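Local coordinates for yersinopine synthase (Yersinia pestis, PDB 6C4L), which catalyses the NADPH-dependent reductive condensation of pyruvate with an aminobutanoate-histidine intermediate, the last step in making the metallophore yersinopine, at residues R212-N217 with D240-S245. Numbering follows the deposited sequence.
Sequences RIYLAN and DTLPCS
Arg212 lies alongside Asp240, both side chains pointing the same way, and its stem crosses Leu242 at a slant. CB sits 3.5 Å from Leu242 CD2 and 3.6 Å from Asp240 CB. CD and then NE pass the same Leu242 methyl, which lies at the guanidinium edge. A bend at chi3 (56°) swings the guanidinium round so that NH2 comes to 3.8 Å from Asp240 OD2, a long and probably weak salt bridge with the two planes 36° apart. NH1 has its stronger partner outside the pair, a salt bridge to Asp328 OD1; Asp328 OD2 is hydrogen-bonded to Tyr214 OH. Further along this face, Tyr214 CD2 packs 3.8 Å from Leu242 CB, while Cys244 SG stands at the ring edge, 5.3 Å from the Tyr214 centroid. Four backbone hydrogen bonds join the parallel segments, from Ile213 N to Asp240 O (2.8 Å) through to Cys244 N to Leu215 O (2.9 Å). On the other face, Leu215 CD2 leans toward the neighbouring strand, 3.6 Å from Leu242 O and close to Thr241 CB; Thr241 OG1 is hydrogen-bonded to Thr231 OG1. Helix 225-235, within the beta-alpha-beta crossover, packs there through Leu230 and Leu234; strand 161-165 pairs antiparallel with strand 203-217, and helix 247-251 touches Ala216 and Cys244.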
loop_
_atom_site.group_PDB
_atom_site.type_symbol
_atom_site.label_atom_id
_atom_site.label_comp_id
_atom_site.label_asym_id
_atom_site.label_seq_id
_atom_site.Cartn_x
_atom_site.Cartn_y
_atom_site.Cartn_z
ATOM N N ARG A 212 14.033 11.377 19.499
ATOM C CA ARG A 212 14.195 12.694 20.078
ATOM C C ARG A 212 12.852 13.166 20.617
ATOM O O ARG A 212 11.801 12.643 20.256
ATOM C CB ARG A 212 14.743 13.690 19.049
ATOM C CG ARG A 212 13.973 13.804 17.763
ATOM C CD ARG A 212 14.722 14.725 16.790
ATOM N NE ARG A 212 16.099 14.262 16.552
ATOM C CZ ARG A 212 16.439 13.313 15.679
ATOM N NH1 ARG A 212 15.503 12.717 14.920
ATOM N NH2 ARG A 212 17.726 12.969 15.550
ATOM N N ILE A 213 12.925 14.155 21.508
ATOM C CA ILE A 213 11.780 14.819 22.115
ATOM C C ILE A 213 12.057 16.309 22.017
ATOM O O ILE A 213 13.182 16.748 22.292
ATOM C CB ILE A 213 11.604 14.407 23.593
ATOM C CG1 ILE A 213 11.358 12.903 23.720
ATOM C CG2 ILE A 213 10.490 15.211 24.272
ATOM C CD1 ILE A 213 10.031 12.438 23.146
ATOM N N TYR A 214 11.056 17.081 21.617
ATOM C CA TYR A 214 11.155 18.534 21.661
ATOM C C TYR A 214 10.573 19.047 22.976
ATOM O O TYR A 214 9.513 18.592 23.413
ATOM C CB TYR A 214 10.413 19.151 20.478
ATOM C CG TYR A 214 10.988 18.684 19.157
ATOM C CD1 TYR A 214 10.588 17.489 18.600
ATOM C CD2 TYR A 214 11.973 19.420 18.495
ATOM C CE1 TYR A 214 11.152 17.032 17.390
ATOM C CE2 TYR A 214 12.527 18.959 17.274
ATOM C CZ TYR A 214 12.095 17.780 16.744
ATOM O OH TYR A 214 12.636 17.317 15.563
ATOM N N LEU A 215 11.249 20.005 23.593
ATOM C CA LEU A 215 10.751 20.545 24.849
ATOM C C LEU A 215 11.055 22.028 24.929
ATOM O O LEU A 215 11.911 22.553 24.218
ATOM C CB LEU A 215 11.327 19.803 26.053
ATOM C CG LEU A 215 12.781 20.062 26.484
ATOM C CD1 LEU A 215 13.037 19.295 27.763
ATOM C CD2 LEU A 215 13.808 19.644 25.405
ATOM N N ALA A 216 10.326 22.702 25.816
ATOM C CA ALA A 216 10.535 24.123 26.048
ATOM C C ALA A 216 9.920 24.489 27.388
ATOM O O ALA A 216 9.000 23.820 27.853
ATOM C CB ALA A 216 9.912 24.966 24.938
ATOM N N ASN A 217 10.437 25.554 28.004
ATOM C CA ASN A 217 9.704 26.224 29.059
ATOM C C ASN A 217 9.169 27.543 28.523
ATOM O O ASN A 217 9.375 27.907 27.357
ATOM C CB ASN A 217 10.558 26.387 30.323
ATOM C CG ASN A 217 11.777 27.285 30.145
ATOM O OD1 ASN A 217 11.766 28.287 29.430
ATOM N ND2 ASN A 217 12.832 26.930 30.855
ATOM N N ASP A 240 17.312 11.926 22.369
ATOM C CA ASP A 240 17.713 13.308 22.160
ATOM C C ASP A 240 16.656 14.254 22.705
ATOM O O ASP A 240 15.463 13.984 22.604
ATOM C CB ASP A 240 17.920 13.576 20.671
ATOM C CG ASP A 240 19.302 13.147 20.190
ATOM O OD1 ASP A 240 20.215 13.048 21.039
ATOM O OD2 ASP A 240 19.468 12.914 18.975
ATOM N N THR A 241 17.104 15.365 23.276
ATOM C CA THR A 241 16.235 16.462 23.684
ATOM C C THR A 241 16.615 17.713 22.907
ATOM O O THR A 241 17.793 18.098 22.879
ATOM C CB THR A 241 16.364 16.724 25.179
ATOM O OG1 THR A 241 17.763 16.842 25.524
ATOM C CG2 THR A 241 15.718 15.582 25.967
ATOM N N LEU A 242 15.632 18.343 22.278
ATOM C CA LEU A 242 15.865 19.539 21.466
ATOM C C LEU A 242 15.132 20.745 22.057
ATOM O O LEU A 242 13.890 20.789 22.001
ATOM C CB LEU A 242 15.425 19.298 20.027
ATOM C CG LEU A 242 16.225 18.309 19.159
ATOM C CD1 LEU A 242 17.694 18.668 19.073
ATOM C CD2 LEU A 242 16.091 16.891 19.673
ATOM N N PRO A 243 15.829 21.745 22.608
ATOM C CA PRO A 243 15.132 22.885 23.212
ATOM C C PRO A 243 14.520 23.772 22.147
ATOM O O PRO A 243 15.108 23.968 21.085
ATOM C CB PRO A 243 16.246 23.630 23.966
ATOM C CG PRO A 243 17.479 22.806 23.809
ATOM C CD PRO A 243 17.280 21.978 22.598
ATOM N N CYS A 244 13.330 24.308 22.431
ATOM C CA CYS A 244 12.608 25.162 21.495
ATOM C C CYS A 244 12.445 26.554 22.092
ATOM O O CYS A 244 12.613 26.750 23.292
ATOM C CB CYS A 244 11.241 24.567 21.143
ATOM S SG CYS A 244 11.391 22.911 20.455
ATOM N N SER A 245 12.111 27.533 21.246
ATOM C CA SER A 245 12.133 28.925 21.702
ATOM C C SER A 245 10.923 29.305 22.547
ATOM O O SER A 245 10.960 30.332 23.231
ATOM C CB SER A 245 12.218 29.873 20.504
ATOM O OG SER A 245 11.017 29.864 19.760
#